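Local coordinates for adherence and virulence protein A (Streptococcus pneumoniae, PDB 6PON) that is the N-terminal part of a pneumococcal fibronectin-binding protein that probably contributes to adherence and virulence, at residues 6-11 against 91-96; 234-239 against 246-251; 22-27 against 81-86; 190-195 against 205-210; 13-18 against 59-64. One frame throughout, in Å; residues are numbered along the deposited sequence.

Contact 1 (6-11 against 91-96)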
# COMPACT_ATOMS: atom_id res chain seq x y z
N PHE B 6 8.13 20.46 1.74
CA PHE B 6 6.91 19.89 2.31
C PHE B 6 6.41 20.74 3.47
O PHE B 6 5.22 21.09 3.52
CB PHE B 6 7.19 18.45 2.76
CG PHE B 6 6.02 17.76 3.41
CD1 PHE B 6 4.87 17.48 2.69
CD2 PHE B 6 6.09 17.37 4.73
CE1 PHE B 6 3.80 16.84 3.29
CE2 PHE B 6 5.03 16.72 5.34
CZ PHE B 6 3.88 16.45 4.63
N PHE B 7 7.29 21.08 4.41
CA PHE B 7 6.91 21.98 5.49
C PHE B 7 6.43 23.32 4.95
O PHE B 7 5.40 23.86 5.39
CB PHE B 7 8.09 22.20 6.43
CG PHE B 7 7.74 22.95 7.69
CD1 PHE B 7 7.84 24.33 7.75
CD2 PHE B 7 7.31 22.26 8.82
CE1 PHE B 7 7.51 25.03 8.91
CE2 PHE B 7 6.98 22.94 9.98
CZ PHE B 7 7.08 24.34 10.03
N LEU B 8 7.17 23.86 3.98
CA LEU B 8 6.84 25.18 3.45
C LEU B 8 5.49 25.16 2.75
O LEU B 8 4.77 26.16 2.79
CB LEU B 8 7.95 25.62 2.50
CG LEU B 8 7.89 26.99 1.81
CD1 LEU B 8 7.76 28.06 2.85
CD2 LEU B 8 9.13 27.20 0.92
N HIS B 9 5.13 24.03 2.13
CA HIS B 9 3.80 23.92 1.55
C HIS B 9 2.72 24.18 2.58
O HIS B 9 1.71 24.84 2.29
CB HIS B 9 3.61 22.53 0.91
CG HIS B 9 2.21 22.26 0.44
ND1 HIS B 9 1.87 22.24 -0.90
CD2 HIS B 9 1.07 21.98 1.12
CE1 HIS B 9 0.58 21.98 -1.02
NE2 HIS B 9 0.07 21.81 0.19
N HIS B 10 2.94 23.70 3.81
CA HIS B 10 1.93 23.90 4.85
C HIS B 10 1.92 25.35 5.33
O HIS B 10 0.85 25.97 5.40
CB HIS B 10 2.17 22.93 6.01
CG HIS B 10 1.73 21.53 5.70
ND1 HIS B 10 0.54 21.00 6.15
CD2 HIS B 10 2.31 20.57 4.94
CE1 HIS B 10 0.42 19.77 5.71
NE2 HIS B 10 1.47 19.48 4.97
N ILE B 11 3.08 25.91 5.65
CA ILE B 11 3.06 27.23 6.28
C ILE B 11 2.67 28.32 5.28
O ILE B 11 2.10 29.35 5.67
CB ILE B 11 4.40 27.56 6.97
CG1 ILE B 11 4.21 28.77 7.91
CG2 ILE B 11 5.48 27.83 5.92
CD1 ILE B 11 5.27 28.93 8.99
N ILE B 91 0.82 35.33 -2.08
CA ILE B 91 1.95 34.68 -1.42
C ILE B 91 2.01 33.25 -1.93
O ILE B 91 1.07 32.47 -1.71
CB ILE B 91 1.83 34.71 0.12
CG1 ILE B 91 1.81 36.14 0.64
CG2 ILE B 91 2.98 33.94 0.77
CD1 ILE B 91 1.48 36.22 2.11
N GLU B 92 3.11 32.90 -2.59
CA GLU B 92 3.14 31.69 -3.39
C GLU B 92 4.45 30.95 -3.19
O GLU B 92 5.53 31.55 -3.26
CB GLU B 92 2.94 32.00 -4.89
CG GLU B 92 1.66 32.77 -5.25
CD GLU B 92 0.38 31.99 -4.94
OE1 GLU B 92 0.46 30.76 -4.71
OE2 GLU B 92 -0.70 32.61 -4.91
N GLN B 93 4.34 29.65 -2.95
CA GLN B 93 5.49 28.76 -3.06
C GLN B 93 5.73 28.42 -4.52
O GLN B 93 4.78 28.21 -5.28
CB GLN B 93 5.24 27.48 -2.25
CG GLN B 93 6.35 26.47 -2.28
CD GLN B 93 6.01 25.24 -1.47
OE1 GLN B 93 4.85 25.02 -1.10
NE2 GLN B 93 7.03 24.43 -1.18
N VAL B 94 6.99 28.37 -4.93
CA VAL B 94 7.34 27.86 -6.25
C VAL B 94 7.32 26.34 -6.18
O VAL B 94 8.21 25.74 -5.57
CB VAL B 94 8.70 28.37 -6.73
CG1 VAL B 94 8.95 27.87 -8.14
CG2 VAL B 94 8.77 29.88 -6.66
N GLU B 95 6.33 25.72 -6.81
CA GLU B 95 6.27 24.25 -6.91
C GLU B 95 6.31 23.69 -5.49
O GLU B 95 5.53 24.15 -4.64
CB GLU B 95 7.38 23.78 -7.85
CG GLU B 95 7.05 23.86 -9.33
CD GLU B 95 5.70 23.19 -9.68
OE1 GLU B 95 4.79 23.91 -10.17
OE2 GLU B 95 5.54 21.97 -9.47
N ASN B 96 7.18 22.72 -5.19
CA ASN B 96 7.41 22.27 -3.82
C ASN B 96 8.84 22.55 -3.41
O ASN B 96 9.39 21.87 -2.54
CB ASN B 96 7.08 20.79 -3.65
CG ASN B 96 6.80 20.42 -2.19
OD1 ASN B 96 5.98 21.06 -1.53
ND2 ASN B 96 7.47 19.38 -1.69
O HOH W 1 3.96 22.38 -2.50

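Contact 2 (234-239 against 246-251)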
# COMPACT_ATOMS: atom_id res chain seq x y z
N LEU B 234 -16.45 -14.14 -10.72
CA LEU B 234 -15.77 -14.58 -11.93
C LEU B 234 -14.71 -13.56 -12.36
O LEU B 234 -14.69 -12.41 -11.91
CB LEU B 234 -16.77 -14.77 -13.06
CG LEU B 234 -17.77 -15.90 -12.84
CD1 LEU B 234 -19.02 -15.60 -13.59
CD2 LEU B 234 -17.22 -17.26 -13.29
N THR B 235 -13.80 -14.01 -13.22
CA THR B 235 -12.92 -13.11 -13.95
C THR B 235 -13.12 -13.36 -15.44
O THR B 235 -13.98 -14.16 -15.84
CB THR B 235 -11.44 -13.30 -13.55
OG1 THR B 235 -10.97 -14.55 -14.04
CG2 THR B 235 -11.27 -13.28 -12.04
N GLU B 236 -12.30 -12.70 -16.26
CA GLU B 236 -12.40 -12.84 -17.71
C GLU B 236 -12.25 -14.30 -18.14
O GLU B 236 -13.03 -14.79 -18.97
CB GLU B 236 -11.34 -11.99 -18.41
CG GLU B 236 -11.23 -10.55 -17.94
CD GLU B 236 -12.42 -9.69 -18.33
OE1 GLU B 236 -12.29 -8.83 -19.22
OE2 GLU B 236 -13.50 -9.85 -17.73
N THR B 237 -11.28 -15.01 -17.57
CA THR B 237 -10.98 -16.39 -17.96
C THR B 237 -11.08 -17.37 -16.80
O THR B 237 -10.78 -18.57 -16.97
CB THR B 237 -9.57 -16.46 -18.56
OG1 THR B 237 -8.62 -16.14 -17.54
CG2 THR B 237 -9.41 -15.43 -19.70
N SER B 238 -11.48 -16.92 -15.62
CA SER B 238 -11.36 -17.77 -14.45
C SER B 238 -12.26 -17.30 -13.32
O SER B 238 -13.43 -16.95 -13.54
CB SER B 238 -9.90 -17.81 -13.98
OG SER B 238 -9.68 -18.86 -13.06
N PHE B 239 -11.73 -17.26 -12.10
CA PHE B 239 -12.58 -16.94 -10.96
C PHE B 239 -11.68 -16.69 -9.77
O PHE B 239 -10.54 -17.15 -9.72
CB PHE B 239 -13.56 -18.08 -10.67
CG PHE B 239 -12.89 -19.41 -10.57
CD1 PHE B 239 -12.27 -19.80 -9.39
CD2 PHE B 239 -12.87 -20.27 -11.65
CE1 PHE B 239 -11.65 -21.03 -9.29
CE2 PHE B 239 -12.24 -21.50 -11.56
CZ PHE B 239 -11.62 -21.87 -10.38
N ASN B 246 -9.54 -7.80 -12.94
CA ASN B 246 -10.24 -8.10 -14.20
C ASN B 246 -11.51 -8.91 -13.95
O ASN B 246 -11.82 -9.89 -14.63
CB ASN B 246 -9.30 -8.80 -15.19
CG ASN B 246 -8.88 -10.21 -14.73
OD1 ASN B 246 -8.97 -10.55 -13.55
ND2 ASN B 246 -8.42 -11.02 -15.69
N GLN B 247 -12.28 -8.46 -12.96
CA GLN B 247 -13.55 -9.09 -12.60
C GLN B 247 -14.53 -9.11 -13.77
O GLN B 247 -14.54 -8.21 -14.62
CB GLN B 247 -14.16 -8.34 -11.41
CG GLN B 247 -15.61 -8.68 -11.10
CD GLN B 247 -16.13 -7.91 -9.90
OE1 GLN B 247 -17.27 -8.10 -9.47
NE2 GLN B 247 -15.28 -7.06 -9.34
N ALA B 248 -15.35 -10.16 -13.81
CA ALA B 248 -16.35 -10.34 -14.86
C ALA B 248 -17.71 -10.60 -14.23
O ALA B 248 -17.87 -11.55 -13.45
CB ALA B 248 -15.95 -11.50 -15.79
N GLY B 249 -18.68 -9.76 -14.57
CA GLY B 249 -20.01 -9.91 -14.01
C GLY B 249 -20.06 -9.45 -12.57
O GLY B 249 -19.24 -8.66 -12.10
N GLU B 250 -21.03 -9.99 -11.86
CA GLU B 250 -21.33 -9.67 -10.47
C GLU B 250 -21.03 -10.84 -9.53
O GLU B 250 -20.92 -11.99 -9.96
CB GLU B 250 -22.79 -9.26 -10.34
CG GLU B 250 -23.06 -7.94 -10.96
CD GLU B 250 -24.45 -7.48 -10.69
OE1 GLU B 250 -25.34 -8.36 -10.57
OE2 GLU B 250 -24.66 -6.25 -10.60
N PRO B 251 -20.88 -10.57 -8.21
CA PRO B 251 -20.49 -11.64 -7.28
C PRO B 251 -21.56 -12.68 -7.02
O PRO B 251 -22.69 -12.58 -7.50
CB PRO B 251 -20.16 -10.88 -5.99
CG PRO B 251 -20.11 -9.43 -6.35
CD PRO B 251 -20.95 -9.25 -7.57
O HOH W 2 -9.10 -14.06 -16.37

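Contact 3 (22-27 against 81-86)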
# COMPACT_ATOMS: atom_id res chain seq x y z
N GLY B 22 -3.22 42.33 3.14
CA GLY B 22 -2.71 43.16 4.20
C GLY B 22 -1.85 44.29 3.66
O GLY B 22 -1.59 44.40 2.46
N ARG B 23 -1.40 45.14 4.58
CA ARG B 23 -0.56 46.28 4.26
C ARG B 23 0.72 46.16 5.06
O ARG B 23 0.67 45.90 6.27
CB ARG B 23 -1.25 47.60 4.59
CG ARG B 23 -2.36 47.98 3.62
CD ARG B 23 -1.78 48.52 2.29
NE ARG B 23 -2.82 48.81 1.30
CZ ARG B 23 -2.60 49.34 0.09
NH1 ARG B 23 -1.37 49.64 -0.31
NH2 ARG B 23 -3.63 49.56 -0.73
N ILE B 24 1.86 46.31 4.39
CA ILE B 24 3.15 46.31 5.07
C ILE B 24 3.35 47.68 5.70
O ILE B 24 3.37 48.69 4.99
CB ILE B 24 4.30 45.99 4.11
CG1 ILE B 24 4.11 44.60 3.50
CG2 ILE B 24 5.63 46.07 4.83
CD1 ILE B 24 5.00 44.35 2.33
N GLN B 25 3.50 47.71 7.02
CA GLN B 25 3.58 48.95 7.77
C GLN B 25 4.98 49.27 8.26
O GLN B 25 5.26 50.44 8.56
CB GLN B 25 2.64 48.91 8.98
CG GLN B 25 1.17 49.18 8.66
CD GLN B 25 0.27 48.95 9.86
OE1 GLN B 25 0.59 48.15 10.74
NE2 GLN B 25 -0.86 49.64 9.90
N LYS B 26 5.86 48.29 8.38
CA LYS B 26 7.18 48.54 8.94
C LYS B 26 8.14 47.49 8.40
O LYS B 26 7.75 46.34 8.18
CB LYS B 26 7.13 48.55 10.47
CG LYS B 26 8.25 49.31 11.11
CD LYS B 26 8.23 49.22 12.64
CE LYS B 26 9.53 49.79 13.25
NZ LYS B 26 9.53 49.80 14.75
N ILE B 27 9.38 47.89 8.16
CA ILE B 27 10.37 47.04 7.50
C ILE B 27 11.70 47.25 8.21
O ILE B 27 12.24 48.37 8.20
CB ILE B 27 10.48 47.35 6.00
CG1 ILE B 27 9.19 47.01 5.25
CG2 ILE B 27 11.62 46.60 5.36
CD1 ILE B 27 8.58 48.21 4.52
N LYS B 81 11.49 51.97 0.14
CA LYS B 81 11.04 52.72 -1.03
C LYS B 81 9.93 52.00 -1.79
O LYS B 81 9.03 52.65 -2.32
CB LYS B 81 12.26 53.00 -1.93
CG LYS B 81 11.89 53.36 -3.35
CD LYS B 81 13.03 54.05 -4.09
CE LYS B 81 14.24 53.16 -4.19
NZ LYS B 81 15.24 53.75 -5.12
N TYR B 82 9.95 50.66 -1.84
CA TYR B 82 8.90 49.93 -2.53
C TYR B 82 7.88 49.29 -1.60
O TYR B 82 6.73 49.11 -2.01
CB TYR B 82 9.48 48.83 -3.42
CG TYR B 82 10.36 49.39 -4.50
CD1 TYR B 82 9.83 49.88 -5.68
CD2 TYR B 82 11.73 49.45 -4.32
CE1 TYR B 82 10.65 50.40 -6.69
CE2 TYR B 82 12.56 49.96 -5.30
CZ TYR B 82 12.02 50.44 -6.48
OH TYR B 82 12.88 50.95 -7.42
N LEU B 83 8.24 48.95 -0.37
CA LEU B 83 7.35 48.14 0.45
C LEU B 83 6.59 48.93 1.50
O LEU B 83 5.54 48.45 1.97
CB LEU B 83 8.15 47.01 1.14
CG LEU B 83 8.78 46.01 0.18
CD1 LEU B 83 9.54 44.93 0.93
CD2 LEU B 83 7.71 45.41 -0.74
N GLN B 84 7.09 50.12 1.88
CA GLN B 84 6.41 50.96 2.87
C GLN B 84 4.98 51.28 2.42
O GLN B 84 4.79 51.98 1.43
CB GLN B 84 7.19 52.24 3.10
CG GLN B 84 6.63 53.12 4.20
CD GLN B 84 6.69 52.48 5.58
OE1 GLN B 84 7.77 52.15 6.07
NE2 GLN B 84 5.54 52.28 6.19
N GLY B 85 3.98 50.75 3.12
CA GLY B 85 2.60 50.93 2.72
C GLY B 85 2.12 50.00 1.63
O GLY B 85 1.00 50.18 1.13
N ALA B 86 2.91 49.01 1.25
CA ALA B 86 2.53 48.20 0.11
C ALA B 86 1.38 47.27 0.46
O ALA B 86 1.13 46.94 1.62
CB ALA B 86 3.73 47.40 -0.40
O HOH W 3 9.63 50.62 7.55

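Contact 4 (190-195 against 205-210)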
# COMPACT_ATOMS: atom_id res chain seq x y z
N LEU B 190 11.75 2.59 -2.84
CA LEU B 190 11.19 3.65 -2.02
C LEU B 190 11.99 3.85 -0.74
O LEU B 190 11.41 4.04 0.33
CB LEU B 190 9.74 3.34 -1.73
CG LEU B 190 9.03 2.93 -3.04
CD1 LEU B 190 7.57 2.54 -2.80
CD2 LEU B 190 9.15 4.04 -4.12
N THR B 191 13.31 3.80 -0.83
CA THR B 191 14.14 4.21 0.29
C THR B 191 14.03 5.72 0.48
O THR B 191 13.66 6.47 -0.43
CB THR B 191 15.62 3.86 0.07
OG1 THR B 191 16.07 4.42 -1.16
CG2 THR B 191 15.82 2.35 0.06
N ALA B 192 14.35 6.15 1.70
CA ALA B 192 14.36 7.57 2.03
C ALA B 192 15.13 8.36 0.98
O ALA B 192 14.66 9.40 0.50
CB ALA B 192 14.98 7.76 3.41
N LYS B 193 16.30 7.86 0.59
CA LYS B 193 17.15 8.60 -0.33
C LYS B 193 16.61 8.59 -1.75
O LYS B 193 16.67 9.60 -2.44
CB LYS B 193 18.58 8.06 -0.29
CG LYS B 193 19.40 8.38 -1.55
CD LYS B 193 20.87 8.62 -1.21
CE LYS B 193 21.73 8.60 -2.45
NZ LYS B 193 22.32 7.25 -2.62
N ASN B 194 16.06 7.46 -2.21
CA ASN B 194 15.52 7.50 -3.57
C ASN B 194 14.26 8.35 -3.65
O ASN B 194 14.00 8.96 -4.69
CB ASN B 194 15.25 6.10 -4.10
CG ASN B 194 15.21 6.06 -5.62
OD1 ASN B 194 15.96 6.79 -6.28
ND2 ASN B 194 14.33 5.23 -6.19
N LEU B 195 13.50 8.45 -2.56
CA LEU B 195 12.36 9.35 -2.56
C LEU B 195 12.81 10.81 -2.63
O LEU B 195 12.17 11.64 -3.29
CB LEU B 195 11.52 9.11 -1.31
CG LEU B 195 10.79 7.76 -1.24
CD1 LEU B 195 10.38 7.44 0.19
CD2 LEU B 195 9.57 7.80 -2.13
N ASP B 205 14.20 13.98 7.12
CA ASP B 205 13.23 13.49 8.10
C ASP B 205 11.87 13.23 7.45
O ASP B 205 11.25 12.19 7.69
CB ASP B 205 13.09 14.45 9.27
CG ASP B 205 12.72 15.88 8.85
OD1 ASP B 205 13.10 16.35 7.75
OD2 ASP B 205 12.05 16.55 9.67
N THR B 206 11.40 14.16 6.62
CA THR B 206 10.19 13.92 5.84
C THR B 206 10.30 12.62 5.05
O THR B 206 9.37 11.81 5.04
CB THR B 206 9.93 15.11 4.90
OG1 THR B 206 9.79 16.31 5.67
CG2 THR B 206 8.66 14.92 4.09
N ALA B 207 11.45 12.39 4.40
CA ALA B 207 11.57 11.21 3.56
C ALA B 207 11.67 9.94 4.37
O ALA B 207 11.24 8.87 3.91
CB ALA B 207 12.76 11.34 2.62
N ASN B 208 12.25 10.00 5.57
CA ASN B 208 12.23 8.81 6.42
C ASN B 208 10.80 8.46 6.78
O ASN B 208 10.42 7.28 6.75
CB ASN B 208 13.07 9.01 7.68
CG ASN B 208 14.55 9.03 7.40
OD1 ASN B 208 14.98 8.53 6.37
ND2 ASN B 208 15.33 9.61 8.30
N GLU B 209 10.00 9.48 7.11
CA GLU B 209 8.61 9.25 7.47
C GLU B 209 7.83 8.68 6.30
O GLU B 209 7.08 7.72 6.46
CB GLU B 209 7.96 10.54 7.96
CG GLU B 209 6.46 10.42 8.19
CD GLU B 209 6.09 9.58 9.41
OE1 GLU B 209 7.02 9.15 10.14
OE2 GLU B 209 4.88 9.37 9.66
N LEU B 210 8.01 9.25 5.11
CA LEU B 210 7.36 8.70 3.94
C LEU B 210 7.82 7.26 3.68
O LEU B 210 6.99 6.37 3.47
CB LEU B 210 7.61 9.57 2.72
CG LEU B 210 6.80 9.19 1.47
CD1 LEU B 210 5.31 9.07 1.78
CD2 LEU B 210 7.05 10.15 0.30

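Contact 5 (13-18 against 59-64)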
# COMPACT_ATOMS: atom_id res chain seq x y z
N GLU B 13 0.38 28.25 3.16
CA GLU B 13 -1.07 28.35 3.19
C GLU B 13 -1.55 29.22 4.36
O GLU B 13 -2.48 30.03 4.19
CB GLU B 13 -1.69 26.96 3.25
CG GLU B 13 -3.20 27.00 3.20
CD GLU B 13 -3.70 27.52 1.87
OE1 GLU B 13 -4.57 28.43 1.85
OE2 GLU B 13 -3.26 27.04 0.81
N GLU B 14 -0.93 29.06 5.54
CA GLU B 14 -1.23 29.93 6.68
C GLU B 14 -0.87 31.38 6.39
O GLU B 14 -1.61 32.31 6.74
CB GLU B 14 -0.47 29.48 7.94
CG GLU B 14 -0.76 28.08 8.48
CD GLU B 14 0.06 27.77 9.75
OE1 GLU B 14 0.96 28.57 10.11
OE2 GLU B 14 -0.21 26.72 10.39
N LEU B 15 0.32 31.60 5.80
CA LEU B 15 0.75 32.96 5.53
C LEU B 15 -0.20 33.61 4.55
O LEU B 15 -0.56 34.78 4.69
CB LEU B 15 2.18 32.99 5.00
CG LEU B 15 3.31 32.39 5.86
CD1 LEU B 15 4.66 32.44 5.14
CD2 LEU B 15 3.40 33.06 7.19
N ARG B 16 -0.67 32.84 3.57
CA ARG B 16 -1.60 33.36 2.58
C ARG B 16 -2.87 33.87 3.26
O ARG B 16 -3.24 35.05 3.11
CB ARG B 16 -1.92 32.28 1.56
CG ARG B 16 -2.50 32.79 0.28
CD ARG B 16 -2.77 31.62 -0.66
NE ARG B 16 -1.55 31.09 -1.25
CZ ARG B 16 -1.07 29.86 -1.05
NH1 ARG B 16 -1.70 29.01 -0.26
NH2 ARG B 16 0.05 29.48 -1.66
N SER B 17 -3.52 33.01 4.05
CA SER B 17 -4.80 33.40 4.60
C SER B 17 -4.67 34.42 5.72
O SER B 17 -5.65 35.11 6.04
CB SER B 17 -5.57 32.15 5.08
OG SER B 17 -5.32 31.86 6.44
N GLU B 18 -3.50 34.56 6.33
CA GLU B 18 -3.39 35.60 7.35
C GLU B 18 -2.96 36.94 6.79
O GLU B 18 -3.27 37.97 7.40
CB GLU B 18 -2.43 35.18 8.46
CG GLU B 18 -2.99 34.07 9.32
CD GLU B 18 -3.54 34.59 10.64
OE1 GLU B 18 -4.72 34.32 10.92
OE2 GLU B 18 -2.81 35.26 11.40
N ILE B 59 10.84 31.20 6.66
CA ILE B 59 9.85 32.26 6.64
C ILE B 59 8.73 31.85 7.58
O ILE B 59 8.33 30.68 7.62
CB ILE B 59 9.33 32.55 5.21
CG1 ILE B 59 8.20 33.58 5.25
CG2 ILE B 59 8.89 31.26 4.55
CD1 ILE B 59 7.93 34.26 3.92
N GLN B 60 8.19 32.82 8.32
CA GLN B 60 7.46 32.46 9.52
C GLN B 60 6.74 33.69 10.05
O GLN B 60 7.33 34.77 10.07
CB GLN B 60 8.47 31.92 10.55
CG GLN B 60 7.91 31.58 11.85
CD GLN B 60 8.90 31.72 12.99
OE1 GLN B 60 10.10 31.49 12.83
NE2 GLN B 60 8.39 32.06 14.17
N LEU B 61 5.50 33.53 10.50
CA LEU B 61 4.95 34.53 11.41
C LEU B 61 5.56 34.32 12.78
O LEU B 61 5.93 33.21 13.15
CB LEU B 61 3.43 34.43 11.50
CG LEU B 61 2.63 34.81 10.27
CD1 LEU B 61 1.17 34.51 10.53
CD2 LEU B 61 2.85 36.28 9.95
N THR B 62 5.70 35.41 13.54
CA THR B 62 6.36 35.26 14.83
C THR B 62 5.78 36.23 15.85
O THR B 62 5.30 37.32 15.52
CB THR B 62 7.87 35.48 14.74
OG1 THR B 62 8.47 35.22 16.01
CG2 THR B 62 8.20 36.92 14.34
N GLN B 63 5.83 35.81 17.11
CA GLN B 63 5.48 36.65 18.24
C GLN B 63 6.71 37.18 18.96
O GLN B 63 6.59 37.71 20.07
CB GLN B 63 4.57 35.86 19.21
CG GLN B 63 3.27 35.35 18.59
CD GLN B 63 2.26 36.47 18.31
OE1 GLN B 63 2.47 37.62 18.70
NE2 GLN B 63 1.17 36.12 17.63
N THR B 64 7.89 37.04 18.37
CA THR B 64 9.09 37.56 18.99
C THR B 64 9.30 39.04 18.65
O THR B 64 8.74 39.57 17.69
CB THR B 64 10.32 36.74 18.57
OG1 THR B 64 10.55 36.92 17.17
CG2 THR B 64 10.09 35.25 18.83

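Contact 1 (6-11 against 91-96)
Gln93 reaches across to Leu8 and His9: CG is anti to the backbone N (chi1 180°) and chi2 of -179° keeps CD extended, the amide ending beside the helix. Its NE2 lies beside the Leu8 side chain, which the Gln93 chain crosses at a slant, 4.0 Å from Leu8 CG, while OE1 comes to 3.1 Å from His9 CA and 3.4 Å from His9 CB. The Gln93 chain crosses that of His9 at about a right angle, the imidazole and amide planes standing 60° apart. Beyond it, Asn96 brings OD1 to 3.7 Å from His9 CB. The polar link between these groups is indirect: one water lies at the edge of the imidazole, in its plane, 2.6 Å from His9 ND1, and hydrogen-bonds to Asn96 OD1 at 2.6 Å and to Gln93 OE1 at 3.1 Å. The amide nitrogens are held elsewhere, Gln93 NE2 by the carbonyls of Gly5 and Asp97 and Asn96 ND2 by that of Gln200. Leu8 also touches Val100 on strand 99-107, and the Phe6 ring stacks on Phe225 of the second subunit, so the first turns of helix 5-19 sit between the edge strand 87-93 of the five-stranded sheet and the partner chain.

Contact 2 (234-239 against 246-251)
Leu234 and Thr235 meet Gln247 and Ala248 in a small antiparallel sheet of three strands, in which 233-235 is central and 247-248 forms one edge. Ala248 N donates to Leu234 O at 3.0 Å, the donor lying well above the carbonyl plane, and Thr235 faces Gln247 as a non-hydrogen-bonded pair. Next in the chain, the Glu236 side chain lies across Asn246. Its CB is 4.1 Å from Asn246 ND2. CG, anti to the carbonyl carbon (chi1 -48°), settles 3.4 Å from Asn246 O, and the bend at chi2 (-70°) keeps CD near the same oxygen. At the tip, OE2 lies 3.5 Å from both Ala248 CB and Asn246 O, with the carboxylate turned 54° from the Asn246 amide. The backbone of Glu236 meets that carbonyl as well, through a weak bond from its N to Asn246 O at 3.3 Å. A water links the two segments: it accepts from Thr237 N at 2.7 Å, hydrogen-bonds to Thr235 OG1, and takes a weak bond from Asn246 ND2. Helix 255-263 packs against the sheet, Leu234 touching its Leu258 and Tyr262. The fit is close where the methyl of Ala248 meets the Thr235 carbonyl, CB to Thr235 O 3.3 Å.

Contact 3 (22-27 against 81-86)
Ile27 and Leu83 form the apolar centre, crossing at about a right angle with Ile27 CD1 3.6 Å from Leu83 CB. An Ile27 chi2 of 122°, away from a staggered value, puts CD1 there. Next to it, Ile24 CD1 touches Leu83 CD2 at 4.2 Å and Ala86 CB at 4.3 Å. Around this core the edge strand 23-28 bonds to the type II turn Leu83 to Ala86 that ends helix 74-83. Ile24 uses both backbone groups: its N donates to Ala86 O at 2.9 Å, and its O accepts from Gly85 N at 2.8 Å. Gly85, third in the turn, has the positive phi that suits glycine. Farther out, Arg23 NH1 donates a hydrogen bond to Gly85 O at 2.8 Å, in the carbonyl plane, the oxygen tilted 16° from the guanidinium plane. On the other flank Gln84 folds back, bent at chi2: NE2 reaches Gln25 O at 3.0 Å from above the carbonyl plane, and OE1 accepts a hydrogen bond from a water bound to Ile27 N. Ala86 O and Gly85 N of the turn thus bond the strand's backbone at Ile24, and Gln25 O, at a classic beta bulge opposite Gln38, accepts from a side-chain amide.

Contact 4 (190-195 against 205-210)
A helix-loop-helix pair brings Ala192, at the start of helix 192-198, against Ala207 near the start of the long helix 204-225. With alanine on both sides the backbones come close, the two CA atoms 4.8 Å apart, and the methyls meet with Ala192 CB 4.3 Å from Ala207 CB. The Ala207 methyl is directed at the facing backbone, its CB 3.4 Å from Ala192 O. The Ala192 methyl meets a polar neighbour: Asn208 points its CB off the interface, but chi1 of -72° sets CG anti to the carbonyl carbon, and chi2 of -21° leaves OD1 3.1 Å from Ala192 CB, a tight contact. One helical turn on, Leu195 and Leu210 close the apolar side. Leu195 CD1 is 4.2 Å from Leu210 CG, and also touches the Ala207 carbonyl.

The shorter helix starts with a capped end. Thr191 is the N-cap, and its OG1 accepts from Asn194 N at 3.2 Å with an N-H···O angle of 158°. Ala192 N in turn donates to Glu211 OE1, one turn along the long helix, so a carboxylate accepts from the first N-H of the short helix. Leu210 also packs on Phe225 of the second subunit. Close alanine-to-alanine packing, with a leucine pair alongside, fits two successive helices joined by a short loop, consistent with the helix-two-turns-helix (H2TH) clan of the NFACT family.

Contact 5 (13-18 against 59-64)
Thr62 OG1 is gripped from several directions, next to the Leu61 that packs on Leu15. It accepts from Thr64 N at 3.0 Å, with an N-H···O angle of 162°, which makes an ST turn. It also accepts from Thr64 OG1 at 2.9 Å, and it is bonded to Asp260 OD1 of the second subunit. Asp260 of that subunit also bonds Gln63 N through its other oxygen, so residues 62-63 are bonded to the partner chain.

Across the contact itself the meeting is apolar. Leu15 sends its two methyls to two residues: CD1 lies 3.7 Å from Ile59 CG1 and 3.9 Å from Ile59 CD1, while CD2 lies 3.6 Å from Leu61 CG. A chi1 of -58° sets Leu15 CG anti to the carbonyl carbon, and its two methyls part toward Ile59 and Leu61. Its chain crosses that of Ile59 obliquely and runs past that of Leu61 in the opposite direction. This is a helix packed against a face of the antiparallel four-stranded sheet at its outermost strand, 58-61, the segment axes of 13-18 and 59-61 coming within 9.3 Å and crossing at 49°. Leu61 also touches Leu19, and Ile59 reaches Leu8, both on helix 5-19, while Ile59 also touches Leu48 and Leu50 of strand 44-51. Beside Leu61, Glu18 OE2 comes to 4.1 Å from Leu61 CD1. Within helix 5-19, Arg16 NH1 forms a salt bridge with Glu13 OE2 at 2.7 Å, and Arg16 NE reaches the Ile91 carbonyl of strand 87-93.

In the fold
From the N terminus, helix 5-19 takes part first in contact 1 and then in contact 5. Contact 1 closes the widest loop, bringing the start of the helix to the end of strand 87-93; contacts 5 and 3 both lie within that loop and cross each other. Contact 5 ties the helix to strand 58-61, at one edge of the four-stranded sheet, and contact 3 ties the opposite edge, strand 23-28, to the end of helix 74-83. Contacts 4 and 2 follow in series as short local closures: 4 between the successive helices 192-198 and 204-225, touching contact 1 through Phe6 and Thr206, and 2 in the small distal sheet, about 45 Å from contact 1 between centres.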